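Choline dehydrogenase and related flavoproteins (Aspergillus oryzae, PDB 3Q9T) is a formate oxidase of the glucose-methanol-choline oxidoreductase family, a flavoenzyme that carries 8-formyl-FAD and oxidises formate. Local coordinates at residues E165-P168 with F169-N172; F320-D323 with D324-R328; C398-T402 with A403-H407; P409-T413 with G414-T418; E482-Y485 with P486-P490. All coordinates share one frame; numbering follows the deposited sequence.

All five contacts are local and follow one another in series along the chain, from 165-172 to 482-490, yet they gather on one side of the molecule. Contacts 2 and 4 have centres about 8 Å apart, contacts 3 and 4 about 9 Å; contacts 1 and 5 are farthest, about 22 Å between centres, with nearest atoms about 11 Å apart. Most border the large mixed sheet in which strand 308-316 pairs with strands 415-423 and 481-485: contact 4 enters the former, contact 5 leaves the latter, and contact 2 follows strand 308-316. Contact 3 lies nearest the flavin, and contacts 3, 4 and 5 also meet the second subunit, so this region lies between the cofactor surroundings and the second subunit.

Contact 1. Residues E165-P168 with F169-N172; sequences EMAP and FREN
Phe169, in the first turn of helix 167-179, has the sulfur of Met166 set obliquely to its ring. SD lies 4.9 Å from the ring centroid and 33° off the normal, a Met-aromatic contact, and it also packs against Phe169 CB. Phe169 CG stands anti to the backbone N (chi1 165°), which swings the ring to Met166 SD; the backbone N itself gives its hydrogen to a water that in turn donates to Glu165 O, a bridge into the residues ahead of the helix. Arg170 then closes an i to i+4 turn from its N to Met166 O at 2.8 Å, nearly straight. Its side chain, bent at chi3, folds back toward the start of the helix and lays one guanidinium face over Ala167 CA, offset toward the rim, with NH2 3.5 Å from Ala167 CB. The charged end is held by Glu354 of strand 353-358 in a salt bridge through NH1, which also bonds to Ile163 O. Glu171 makes the next i to i+4 bond, from its N to Ala167 O. Asn172 grips one carbonyl twice: its N and its ND2 approach Pro168 O from opposite faces of the carbonyl plane, ND2 at 2.8 Å and 40° out of that plane.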
loop_
_atom_site.group_PDB
_atom_site.type_symbol
_atom_site.label_atom_id
_atom_site.label_comp_id
_atom_site.label_asym_id
_atom_site.label_seq_id
_atom_site.Cartn_x
_atom_site.Cartn_y
_atom_site.Cartn_z
ATOM N N GLU A 165 -19.428 33.645 -6.222
ATOM C CA GLU A 165 -19.979 32.628 -7.107
ATOM C C GLU A 165 -20.467 31.383 -6.365
ATOM O O GLU A 165 -21.321 30.654 -6.865
ATOM C CB GLU A 165 -18.925 32.241 -8.133
ATOM C CG GLU A 165 -19.335 31.125 -9.069
ATOM C CD GLU A 165 -18.305 30.883 -10.162
ATOM O OE1 GLU A 165 -17.198 31.463 -10.073
ATOM O OE2 GLU A 165 -18.606 30.119 -11.108
ATOM N N MET A 166 -19.943 31.143 -5.168
ATOM C CA MET A 166 -20.356 29.976 -4.384
ATOM C C MET A 166 -21.565 30.206 -3.474
ATOM O O MET A 166 -21.993 29.284 -2.772
ATOM C CB MET A 166 -19.192 29.433 -3.545
ATOM C CG MET A 166 -18.116 28.717 -4.348
ATOM S SD MET A 166 -18.708 27.337 -5.356
ATOM C CE MET A 166 -18.795 28.116 -6.980
ATOM N N ALA A 167 -22.109 31.424 -3.474
ATOM C CA ALA A 167 -23.295 31.718 -2.660
ATOM C C ALA A 167 -24.485 30.763 -2.902
ATOM O O ALA A 167 -25.074 30.255 -1.943
ATOM C CB ALA A 167 -23.724 33.205 -2.810
ATOM N N PRO A 168 -24.850 30.524 -4.175
ATOM C CA PRO A 168 -25.900 29.535 -4.489
ATOM C C PRO A 168 -25.596 28.131 -3.931
ATOM O O PRO A 168 -26.490 27.432 -3.440
ATOM C CB PRO A 168 -25.901 29.506 -6.017
ATOM C CG PRO A 168 -25.441 30.881 -6.415
ATOM C CD PRO A 168 -24.380 31.228 -5.386
ATOM N N PHE A 169 -24.332 27.735 -4.009
ATOM C CA PHE A 169 -23.866 26.481 -3.417
ATOM C C PHE A 169 -24.094 26.489 -1.904
ATOM O O PHE A 169 -24.761 25.603 -1.354
ATOM C CB PHE A 169 -22.388 26.282 -3.780
ATOM C CG PHE A 169 -21.681 25.234 -2.971
ATOM C CD1 PHE A 169 -21.082 25.560 -1.764
ATOM C CD2 PHE A 169 -21.573 23.927 -3.440
ATOM C CE1 PHE A 169 -20.413 24.594 -1.021
ATOM C CE2 PHE A 169 -20.897 22.958 -2.697
ATOM C CZ PHE A 169 -20.309 23.296 -1.496
ATOM N N ARG A 170 -23.588 27.515 -1.224
ATOM C CA ARG A 170 -23.803 27.604 0.224
ATOM C C ARG A 170 -25.282 27.580 0.600
ATOM O O ARG A 170 -25.679 26.946 1.597
ATOM C CB ARG A 170 -23.124 28.843 0.812
ATOM C CG ARG A 170 -21.607 28.878 0.586
ATOM C CD ARG A 170 -20.973 29.983 1.412
ATOM N NE ARG A 170 -21.419 31.304 0.996
ATOM C CZ ARG A 170 -20.866 32.000 0.006
ATOM N NH1 ARG A 170 -19.836 31.505 -0.678
ATOM N NH2 ARG A 170 -21.345 33.196 -0.301
ATOM N N GLU A 171 -26.099 28.276 -0.186
ATOM C CA GLU A 171 -27.529 28.387 0.118
ATOM C C GLU A 171 -28.233 27.032 -0.018
ATOM O O GLU A 171 -29.027 26.645 0.840
ATOM C CB GLU A 171 -28.187 29.453 -0.765
ATOM C CG GLU A 171 -29.504 29.019 -1.404
ATOM C CD GLU A 171 -30.722 29.707 -0.799
ATOM O OE1 GLU A 171 -30.818 29.782 0.448
ATOM O OE2 GLU A 171 -31.584 30.173 -1.578
ATOM N N ASN A 172 -27.915 26.294 -1.078
ATOM C CA ASN A 172 -28.458 24.942 -1.245
ATOM C C ASN A 172 -28.000 23.917 -0.194
ATOM O O ASN A 172 -28.803 23.102 0.270
ATOM C CB ASN A 172 -28.191 24.432 -2.645
ATOM C CG ASN A 172 -29.163 25.010 -3.660
ATOM O OD1 ASN A 172 -30.291 24.541 -3.789
ATOM N ND2 ASN A 172 -28.730 26.041 -4.373
HETATM O O HOH W 1 -22.851 28.270 -6.373
#

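Contact 2. Residues F320-D323 with D324-R328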
loop_
_atom_site.group_PDB
_atom_site.type_symbol
_atom_site.label_atom_id
_atom_site.label_comp_id
_atom_site.label_asym_id
_atom_site.label_seq_id
_atom_site.Cartn_x
_atom_site.Cartn_y
_atom_site.Cartn_z
ATOM N N PHE A 320 -21.365 25.417 -9.586
ATOM C CA PHE A 320 -21.536 25.050 -8.176
ATOM C C PHE A 320 -20.269 24.444 -7.572
ATOM O O PHE A 320 -20.283 23.839 -6.509
ATOM C CB PHE A 320 -22.777 24.173 -7.985
ATOM C CG PHE A 320 -24.064 24.926 -8.192
ATOM C CD1 PHE A 320 -24.697 25.548 -7.120
ATOM C CD2 PHE A 320 -24.606 25.059 -9.462
ATOM C CE1 PHE A 320 -25.861 26.260 -7.302
ATOM C CE2 PHE A 320 -25.777 25.771 -9.657
ATOM C CZ PHE A 320 -26.406 26.378 -8.577
ATOM N N GLY A 321 -19.157 24.656 -8.260
ATOM C CA GLY A 321 -17.853 24.358 -7.712
ATOM C C GLY A 321 -16.867 25.253 -8.425
ATOM O O GLY A 321 -17.229 25.897 -9.392
ATOM N N MET A 322 -15.625 25.279 -7.965
ATOM C CA MET A 322 -14.651 26.239 -8.456
ATOM C C MET A 322 -13.671 25.686 -9.483
ATOM O O MET A 322 -12.747 26.388 -9.907
ATOM C CB MET A 322 -13.904 26.822 -7.262
ATOM C CG MET A 322 -14.821 27.598 -6.323
ATOM S SD MET A 322 -15.509 29.034 -7.158
ATOM C CE MET A 322 -14.008 29.874 -7.702
ATOM N N ASP A 323 -13.867 24.433 -9.885
ATOM C CA ASP A 323 -12.947 23.767 -10.802
ATOM C C ASP A 323 -12.626 24.601 -12.042
ATOM O O ASP A 323 -11.465 24.702 -12.460
ATOM C CB ASP A 323 -13.507 22.406 -11.232
ATOM C CG ASP A 323 -13.886 21.528 -10.045
ATOM O OD1 ASP A 323 -14.665 21.984 -9.176
ATOM O OD2 ASP A 323 -13.398 20.380 -9.983
ATOM N N ASP A 324 -13.655 25.188 -12.641
ATOM C CA ASP A 324 -13.476 25.870 -13.922
ATOM C C ASP A 324 -12.748 27.206 -13.771
ATOM O O ASP A 324 -12.275 27.779 -14.747
ATOM C CB ASP A 324 -14.813 26.075 -14.628
ATOM C CG ASP A 324 -14.692 25.956 -16.141
ATOM O OD1 ASP A 324 -14.060 24.980 -16.615
ATOM O OD2 ASP A 324 -15.214 26.842 -16.855
ATOM N N VAL A 325 -12.664 27.689 -12.539
ATOM C CA VAL A 325 -12.024 28.959 -12.271
ATOM C C VAL A 325 -10.602 28.759 -11.767
ATOM O O VAL A 325 -9.676 29.428 -12.220
ATOM C CB VAL A 325 -12.806 29.766 -11.233
ATOM C CG1 VAL A 325 -12.135 31.111 -11.013
ATOM C CG2 VAL A 325 -14.276 29.927 -11.664
ATOM N N LEU A 326 -10.424 27.822 -10.842
ATOM C CA LEU A 326 -9.135 27.667 -10.184
ATOM C C LEU A 326 -8.282 26.516 -10.714
ATOM O O LEU A 326 -7.051 26.622 -10.769
ATOM C CB LEU A 326 -9.329 27.548 -8.675
ATOM C CG LEU A 326 -9.898 28.817 -8.036
ATOM C CD1 LEU A 326 -10.300 28.573 -6.576
ATOM C CD2 LEU A 326 -8.886 29.946 -8.151
ATOM N N LEU A 327 -8.930 25.431 -11.118
ATOM C CA LEU A 327 -8.210 24.204 -11.440
ATOM C C LEU A 327 -7.729 24.116 -12.878
ATOM O O LEU A 327 -6.664 23.564 -13.142
ATOM C CB LEU A 327 -9.072 22.978 -11.138
ATOM C CG LEU A 327 -8.729 22.122 -9.918
ATOM C CD1 LEU A 327 -9.438 20.777 -10.057
ATOM C CD2 LEU A 327 -7.214 21.929 -9.781
ATOM N N ARG A 328 -8.529 24.629 -13.804
ATOM C CA ARG A 328 -8.250 24.477 -15.225
ATOM C C ARG A 328 -7.677 25.761 -15.795
ATOM O O ARG A 328 -8.034 26.857 -15.367
ATOM C CB ARG A 328 -9.515 24.032 -15.984
ATOM C CG ARG A 328 -9.990 22.641 -15.569
ATOM C CD ARG A 328 -11.103 22.082 -16.431
ATOM N NE ARG A 328 -12.416 22.583 -16.030
ATOM C CZ ARG A 328 -13.238 21.942 -15.204
ATOM N NH1 ARG A 328 -12.883 20.765 -14.687
ATOM N NH2 ARG A 328 -14.417 22.476 -14.901
HETATM O O HOH W 2 -16.548 26.734 -11.770
#
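The guanidinium of Arg328 lies with one face over Asp323 C, offset toward the rim, while NH2 comes within 3.8 Å of Asp323 CB. At its edge, in plane, is the carboxylate of Asp324. These residues belong to the region of the short helix 323-327, which contains a wider pi-type turn. Arg328 grips Asp324 side-on, with NE at 3.0 Å and NH2 at 3.1 Å both reaching the single oxygen OD1; NE uses the anti lone pair of that oxygen, whereas NH2 meets it 31° out of the carboxylate plane. The other oxygen, Asp324 OD2, is salt-bridged to Lys332, so the carboxylate is shared between two cations. Arg328 NH1 bonds to Gly414 O, tying the end of the helix to the approach of strand 415-423.

Two carbonyls each take two backbone donors. Met322 O receives Leu326 N with an N-H...O angle of 168° and Val325 N with a more bent one of 146°, while Asp323 O receives Leu327 N and Arg328 N, the latter being the bond that widens the turn. The buried Asp323 carboxylate is bonded beyond the helix, OD1 to His416 N and OD2 to Phe400 N. Leu327 runs beside it, pointing the same way. On the apolar flank the Met322 chain, bent at both chi2 and chi3, curls its methyl against the valine branch point, with CE 3.7 Å from Val325 CB.

Contact 3. Residues C398-T402 with A403-H407; sequences CMFGT and AFQWH
Phe400 and Gln405 slant across one another, their ring and amide planes 71° apart. The ring end reaches the aliphatic part of the glutamine: Phe400 CZ is 3.6 Å from Gln405 CG and 3.7 Å from CB. Phe400 gets there because CG is anti to its backbone N (chi1 -176°). Bending at chi2 turns the Gln405 amide back on its own chain, where NE2 bonds to Phe404 O at 2.8 Å, with the acceptor in the amide plane. The backbone alongside makes a short 3-10-like turn, Phe404 N to Gly401 O and Gln405 N to Thr402 O, the second longer at 3.3 Å. Trp406 brings an indole edge to Thr402 O and gives NE1 to Ala403 O, a bent bond of 136°. Ala403 O also receives Gln506 NE2, and the Ala403 side chain lies about 3 Å from that of the FAD-binding Tyr98. The amide and indole bonds, with outside ones such as Gly401 N to Thr418 OG1, thus help hold this loop close to the flavin pocket, while mainly the CB and CG carbons of Gln405 meet the Phe400 ring.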
loop_
_atom_site.group_PDB
_atom_site.type_symbol
_atom_site.label_atom_id
_atom_site.label_comp_id
_atom_site.label_asym_id
_atom_site.label_seq_id
_atom_site.Cartn_x
_atom_site.Cartn_y
_atom_site.Cartn_z
ATOM N N CYS A 398 -15.450 23.033 -2.040
ATOM C CA CYS A 398 -16.206 23.376 -3.246
ATOM C C CYS A 398 -15.389 23.306 -4.520
ATOM O O CYS A 398 -15.449 24.215 -5.347
ATOM C CB CYS A 398 -16.881 24.756 -3.119
ATOM S SG CYS A 398 -15.769 26.104 -2.730
ATOM N N MET A 399 -14.628 22.226 -4.675
ATOM C CA MET A 399 -14.020 21.883 -5.962
ATOM C C MET A 399 -13.352 20.522 -5.831
ATOM O O MET A 399 -13.254 19.987 -4.726
ATOM C CB MET A 399 -13.030 22.961 -6.440
ATOM C CG MET A 399 -11.606 22.829 -5.941
ATOM S SD MET A 399 -10.442 24.017 -6.687
ATOM C CE MET A 399 -11.136 24.224 -8.286
ATOM N N PHE A 400 -12.917 19.940 -6.941
ATOM C CA PHE A 400 -12.159 18.701 -6.841
ATOM C C PHE A 400 -10.881 18.977 -6.062
ATOM O O PHE A 400 -10.161 19.915 -6.383
ATOM C CB PHE A 400 -11.792 18.148 -8.214
ATOM C CG PHE A 400 -11.093 16.818 -8.149
ATOM C CD1 PHE A 400 -11.820 15.643 -8.106
ATOM C CD2 PHE A 400 -9.715 16.745 -8.108
ATOM C CE1 PHE A 400 -11.194 14.410 -8.052
ATOM C CE2 PHE A 400 -9.069 15.503 -8.055
ATOM C CZ PHE A 400 -9.815 14.337 -8.024
ATOM N N GLY A 401 -10.601 18.164 -5.044
ATOM C CA GLY A 401 -9.410 18.353 -4.233
ATOM C C GLY A 401 -8.416 17.200 -4.310
ATOM O O GLY A 401 -8.661 16.122 -3.753
ATOM N N THR A 402 -7.286 17.441 -4.977
ATOM C CA THR A 402 -6.261 16.416 -5.161
ATOM C C THR A 402 -5.775 15.909 -3.825
ATOM O O THR A 402 -5.421 14.748 -3.721
ATOM C CB THR A 402 -5.036 16.937 -5.929
ATOM O OG1 THR A 402 -4.640 18.197 -5.373
ATOM C CG2 THR A 402 -5.370 17.118 -7.412
ATOM N N ALA A 403 -5.748 16.783 -2.814
ATOM C CA ALA A 403 -5.272 16.394 -1.482
ATOM C C ALA A 403 -6.128 15.306 -0.844
ATOM O O ALA A 403 -5.713 14.676 0.130
ATOM C CB ALA A 403 -5.190 17.607 -0.553
ATOM N N PHE A 404 -7.328 15.094 -1.381
ATOM C CA PHE A 404 -8.266 14.143 -0.789
ATOM C C PHE A 404 -8.677 13.029 -1.745
ATOM O O PHE A 404 -9.699 12.391 -1.541
ATOM C CB PHE A 404 -9.512 14.873 -0.307
ATOM C CG PHE A 404 -9.243 15.883 0.764
ATOM C CD1 PHE A 404 -9.024 15.479 2.071
ATOM C CD2 PHE A 404 -9.208 17.243 0.466
ATOM C CE1 PHE A 404 -8.782 16.401 3.066
ATOM C CE2 PHE A 404 -8.973 18.186 1.479
ATOM C CZ PHE A 404 -8.760 17.750 2.776
ATOM N N GLN A 405 -7.878 12.812 -2.785
ATOM C CA GLN A 405 -8.175 11.830 -3.826
ATOM C C GLN A 405 -6.844 11.287 -4.308
ATOM O O GLN A 405 -6.367 11.618 -5.397
ATOM C CB GLN A 405 -8.908 12.475 -5.005
ATOM C CG GLN A 405 -10.327 12.912 -4.721
ATOM C CD GLN A 405 -11.293 11.753 -4.579
ATOM O OE1 GLN A 405 -11.981 11.406 -5.528
ATOM N NE2 GLN A 405 -11.363 11.163 -3.389
ATOM N N TRP A 406 -6.235 10.461 -3.478
ATOM C CA TRP A 406 -4.835 10.109 -3.668
ATOM C C TRP A 406 -4.631 9.139 -4.830
ATOM O O TRP A 406 -3.530 9.030 -5.351
ATOM C CB TRP A 406 -4.269 9.512 -2.381
ATOM C CG TRP A 406 -4.105 10.490 -1.275
ATOM C CD1 TRP A 406 -4.379 11.832 -1.304
ATOM C CD2 TRP A 406 -3.610 10.212 0.032
ATOM N NE1 TRP A 406 -4.087 12.398 -0.093
ATOM C CE2 TRP A 406 -3.613 11.426 0.745
ATOM C CE3 TRP A 406 -3.161 9.051 0.670
ATOM C CZ2 TRP A 406 -3.188 11.515 2.062
ATOM C CZ3 TRP A 406 -2.740 9.140 1.979
ATOM C CH2 TRP A 406 -2.752 10.367 2.659
ATOM N N HIS A 407 -5.677 8.428 -5.243
ATOM C CA HIS A 407 -5.475 7.436 -6.305
ATOM C C HIS A 407 -6.277 7.657 -7.567
ATOM O O HIS A 407 -6.173 6.860 -8.485
ATOM C CB HIS A 407 -5.674 6.005 -5.782
ATOM C CG HIS A 407 -4.633 5.592 -4.792
ATOM N ND1 HIS A 407 -3.395 5.116 -5.166
ATOM C CD2 HIS A 407 -4.626 5.631 -3.436
ATOM C CE1 HIS A 407 -2.681 4.850 -4.085
ATOM N NE2 HIS A 407 -3.403 5.161 -3.023
#

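Contact 4. Residues P409-T413 with G414-T418; sequences PTPKT and GDHLT
Pro411 lies over the NE2-CE1 side of one face of the His416 imidazole, its CG 3.5 Å from NE2 and its CB 3.6 Å from CE1. The edge of the same imidazole faces a carbonyl: Thr413 O approaches CE1 near the ring plane at 3.1 Å, a close approach of a polarised C-H to oxygen. His416 CG is anti to its carbonyl carbon (chi1 -58°), which carries the imidazole back toward the incoming loop. The turn between them passes through Gly414, which takes a positive phi of 85° with psi 155°. Here the loop after strand 392-397 enters strand 415-423 of the large mixed sheet, where Leu417 pairs with Leu314 and Thr418 with Val397. Farther out, Asp415 OD2 is hydrogen-bonded to Gly319 N. Thr413 OG1 is hydrogen-bonded to Arg315 NH1 on strand 308-316, while Phe400 and Tyr485 pack against Pro411, the nearest pair to Tyr485 being Pro411 CG and Tyr485 CZ at 3.7 Å.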
loop_
_atom_site.group_PDB
_atom_site.type_symbol
_atom_site.label_atom_id
_atom_site.label_comp_id
_atom_site.label_asym_id
_atom_site.label_seq_id
_atom_site.Cartn_x
_atom_site.Cartn_y
_atom_site.Cartn_z
ATOM N N PRO A 409 -7.407 10.149 -10.870
ATOM C CA PRO A 409 -6.933 11.314 -11.618
ATOM C C PRO A 409 -7.858 12.512 -11.417
ATOM O O PRO A 409 -9.000 12.385 -10.952
ATOM C CB PRO A 409 -6.941 10.839 -13.078
ATOM C CG PRO A 409 -7.830 9.648 -13.109
ATOM C CD PRO A 409 -7.819 9.034 -11.737
ATOM N N THR A 410 -7.350 13.686 -11.752
ATOM C CA THR A 410 -8.169 14.881 -11.729
ATOM C C THR A 410 -9.083 14.865 -12.939
ATOM O O THR A 410 -8.610 14.721 -14.071
ATOM C CB THR A 410 -7.305 16.133 -11.774
ATOM O OG1 THR A 410 -6.436 16.148 -10.628
ATOM C CG2 THR A 410 -8.190 17.371 -11.773
ATOM N N PRO A 411 -10.400 15.002 -12.715
ATOM C CA PRO A 411 -11.295 14.994 -13.875
ATOM C C PRO A 411 -10.946 16.138 -14.830
ATOM O O PRO A 411 -10.505 17.195 -14.385
ATOM C CB PRO A 411 -12.690 15.201 -13.260
ATOM C CG PRO A 411 -12.545 14.835 -11.817
ATOM C CD PRO A 411 -11.128 15.191 -11.446
ATOM N N LYS A 412 -11.145 15.910 -16.122
ATOM C CA LYS A 412 -10.795 16.878 -17.152
ATOM C C LYS A 412 -11.852 17.968 -17.342
ATOM O O LYS A 412 -11.523 19.074 -17.773
ATOM C CB LYS A 412 -10.544 16.154 -18.476
ATOM C CG LYS A 412 -9.370 15.177 -18.434
ATOM C CD LYS A 412 -9.330 14.293 -19.672
ATOM C CE LYS A 412 -8.118 13.374 -19.649
ATOM N NZ LYS A 412 -6.851 14.156 -19.574
ATOM N N THR A 413 -13.105 17.650 -17.004
ATOM C CA THR A 413 -14.238 18.559 -17.176
ATOM C C THR A 413 -15.146 18.582 -15.948
ATOM O O THR A 413 -15.048 17.722 -15.073
ATOM C CB THR A 413 -15.147 18.082 -18.316
ATOM O OG1 THR A 413 -15.854 16.907 -17.890
ATOM C CG2 THR A 413 -14.337 17.762 -19.575
ATOM N N GLY A 414 -16.061 19.545 -15.905
ATOM C CA GLY A 414 -17.084 19.577 -14.873
ATOM C C GLY A 414 -16.653 20.244 -13.576
ATOM O O GLY A 414 -15.474 20.315 -13.251
ATOM N N ASP A 415 -17.621 20.748 -12.833
ATOM C CA ASP A 415 -17.332 21.272 -11.512
ATOM C C ASP A 415 -17.592 20.147 -10.497
ATOM O O ASP A 415 -18.386 19.243 -10.748
ATOM C CB ASP A 415 -18.180 22.515 -11.221
ATOM C CG ASP A 415 -17.754 23.726 -12.054
ATOM O OD1 ASP A 415 -16.542 23.905 -12.298
ATOM O OD2 ASP A 415 -18.633 24.510 -12.467
ATOM N N HIS A 416 -16.899 20.175 -9.373
ATOM C CA HIS A 416 -17.063 19.105 -8.402
ATOM C C HIS A 416 -17.207 19.614 -6.981
ATOM O O HIS A 416 -16.884 20.759 -6.680
ATOM C CB HIS A 416 -15.883 18.147 -8.503
ATOM C CG HIS A 416 -15.730 17.548 -9.867
ATOM N ND1 HIS A 416 -15.179 18.243 -10.923
ATOM C CD2 HIS A 416 -16.103 16.342 -10.358
ATOM C CE1 HIS A 416 -15.197 17.479 -12.002
ATOM N NE2 HIS A 416 -15.751 16.321 -11.686
ATOM N N LEU A 417 -17.722 18.751 -6.118
ATOM C CA LEU A 417 -17.664 18.961 -4.684
ATOM C C LEU A 417 -16.812 17.825 -4.111
ATOM O O LEU A 417 -16.963 16.676 -4.507
ATOM C CB LEU A 417 -19.073 18.932 -4.097
ATOM C CG LEU A 417 -19.223 18.693 -2.589
ATOM C CD1 LEU A 417 -18.776 19.899 -1.776
ATOM C CD2 LEU A 417 -20.662 18.344 -2.261
ATOM N N THR A 418 -15.902 18.142 -3.200
ATOM C CA THR A 418 -15.159 17.102 -2.494
ATOM C C THR A 418 -15.587 17.079 -1.025
ATOM O O THR A 418 -15.307 18.017 -0.280
ATOM C CB THR A 418 -13.630 17.317 -2.578
ATOM O OG1 THR A 418 -13.216 17.394 -3.949
ATOM C CG2 THR A 418 -12.882 16.172 -1.882
#

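Contact 5. Residues E482-Y485 with P486-P490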
loop_
_atom_site.group_PDB
_atom_site.type_symbol
_atom_site.label_atom_id
_atom_site.label_comp_id
_atom_site.label_asym_id
_atom_site.label_seq_id
_atom_site.Cartn_x
_atom_site.Cartn_y
_atom_site.Cartn_z
ATOM N N GLU A 482 -24.851 15.784 -10.210
ATOM C CA GLU A 482 -24.862 15.191 -11.545
ATOM C C GLU A 482 -24.323 13.775 -11.542
ATOM O O GLU A 482 -24.878 12.921 -12.208
ATOM C CB GLU A 482 -24.057 16.032 -12.553
ATOM C CG GLU A 482 -24.665 17.399 -12.850
ATOM C CD GLU A 482 -24.089 18.052 -14.110
ATOM O OE1 GLU A 482 -23.010 17.615 -14.587
ATOM O OE2 GLU A 482 -24.728 18.998 -14.628
ATOM N N SER A 483 -23.217 13.522 -10.843
ATOM C CA SER A 483 -22.705 12.151 -10.776
ATOM C C SER A 483 -21.645 11.938 -9.691
ATOM O O SER A 483 -21.156 12.902 -9.100
ATOM C CB SER A 483 -22.184 11.697 -12.149
ATOM O OG SER A 483 -21.061 12.459 -12.546
ATOM N N GLU A 484 -21.337 10.668 -9.413
ATOM C CA GLU A 484 -20.318 10.283 -8.440
ATOM C C GLU A 484 -19.015 10.076 -9.193
ATOM O O GLU A 484 -19.006 9.498 -10.270
ATOM C CB GLU A 484 -20.683 8.963 -7.746
ATOM C CG GLU A 484 -21.993 8.961 -6.956
ATOM C CD GLU A 484 -22.194 7.664 -6.163
ATOM O OE1 GLU A 484 -21.325 7.327 -5.321
ATOM O OE2 GLU A 484 -23.212 6.971 -6.398
ATOM N N TYR A 485 -17.912 10.543 -8.627
ATOM C CA TYR A 485 -16.617 10.323 -9.235
ATOM C C TYR A 485 -15.779 9.540 -8.244
ATOM O O TYR A 485 -15.794 9.844 -7.056
ATOM C CB TYR A 485 -15.959 11.655 -9.556
ATOM C CG TYR A 485 -14.604 11.506 -10.189
ATOM C CD1 TYR A 485 -14.471 11.273 -11.553
ATOM C CD2 TYR A 485 -13.451 11.590 -9.421
ATOM C CE1 TYR A 485 -13.228 11.128 -12.127
ATOM C CE2 TYR A 485 -12.206 11.450 -9.985
ATOM C CZ TYR A 485 -12.097 11.221 -11.339
ATOM O OH TYR A 485 -10.843 11.077 -11.890
ATOM N N PRO A 486 -15.047 8.520 -8.717
ATOM C CA PRO A 486 -14.943 8.058 -10.106
ATOM C C PRO A 486 -15.877 6.897 -10.440
ATOM O O PRO A 486 -15.882 6.450 -11.586
ATOM C CB PRO A 486 -13.504 7.566 -10.184
ATOM C CG PRO A 486 -13.271 6.980 -8.817
ATOM C CD PRO A 486 -14.050 7.866 -7.853
ATOM N N TRP A 487 -16.609 6.390 -9.457
ATOM C CA TRP A 487 -17.643 5.380 -9.686
ATOM C C TRP A 487 -18.558 5.477 -8.492
ATOM O O TRP A 487 -18.366 6.354 -7.659
ATOM C CB TRP A 487 -17.049 3.970 -9.800
ATOM C CG TRP A 487 -16.060 3.663 -8.728
ATOM C CD1 TRP A 487 -16.323 3.447 -7.410
ATOM C CD2 TRP A 487 -14.643 3.540 -8.880
ATOM N NE1 TRP A 487 -15.157 3.199 -6.731
ATOM C CE2 TRP A 487 -14.111 3.248 -7.609
ATOM C CE3 TRP A 487 -13.774 3.651 -9.965
ATOM C CZ2 TRP A 487 -12.734 3.067 -7.390
ATOM C CZ3 TRP A 487 -12.413 3.470 -9.748
ATOM C CH2 TRP A 487 -11.909 3.179 -8.468
ATOM N N GLU A 488 -19.542 4.587 -8.403
ATOM C CA GLU A 488 -20.570 4.687 -7.379
ATOM C C GLU A 488 -20.088 4.153 -6.041
ATOM O O GLU A 488 -19.454 3.098 -5.979
ATOM C CB GLU A 488 -21.815 3.896 -7.787
ATOM C CG GLU A 488 -22.438 4.319 -9.098
ATOM C CD GLU A 488 -23.185 3.168 -9.768
ATOM O OE1 GLU A 488 -24.375 2.949 -9.431
ATOM O OE2 GLU A 488 -22.568 2.476 -10.619
ATOM N N MET A 489 -20.411 4.888 -4.979
ATOM C CA MET A 489 -20.159 4.453 -3.616
ATOM C C MET A 489 -21.114 3.299 -3.324
ATOM O O MET A 489 -22.323 3.451 -3.433
ATOM C CB MET A 489 -20.353 5.625 -2.630
ATOM C CG MET A 489 -19.980 5.298 -1.178
ATOM S SD MET A 489 -18.193 5.123 -0.926
ATOM C CE MET A 489 -17.723 6.836 -1.128
ATOM N N PRO A 490 -20.569 2.127 -2.970
ATOM C CA PRO A 490 -21.381 0.905 -2.858
ATOM C C PRO A 490 -22.232 0.857 -1.588
ATOM O O PRO A 490 -22.204 -0.135 -0.856
ATOM C CB PRO A 490 -20.318 -0.199 -2.813
ATOM C CG PRO A 490 -19.139 0.472 -2.136
ATOM C CD PRO A 490 -19.142 1.881 -2.680
HETATM O O HOH W 3 -23.842 5.093 -4.817
#
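The peptide bond before Pro486 is cis, bringing Tyr485 CA and Pro486 CA to 2.9 Å, and the chain turns back so that Glu484 CA lies 5.7 Å from Glu488 CA. The cis link sets the proline over the preceding ring: Pro486 CB sits 3.8 Å from the Tyr485 centroid and only 1° off the normal, a CH-pi contact centred on the face. Pro486 CG lies over one face of the Trp487 ring as well, displaced toward the rim, so the proline touches both aromatic neighbours. Glu484 spans the turn. With CG anti to its carbonyl carbon and the chain extended beyond, its OE1 accepts Met489 N at 2.6 Å in a nearly straight bond of 171°, approached on the syn side but 33° out of the carboxylate plane. OE1 also bonds to Tyr468 OH. A water donates to both Glu484 OE2 and Met489 O, a second bridge over the same turn. Glu484 OE2 also touches the aliphatic part of Glu488, 3.7 Å from its CB.

Earlier in the strand, Glu482 and Ser483 both face Arg315 of strand 308-316, a classic beta bulge. Tyr485 OH bonds to Pro409 O, Met489 packs on helices 454-473 and 494-504, and Pro486 touches Trp487 of the second subunit.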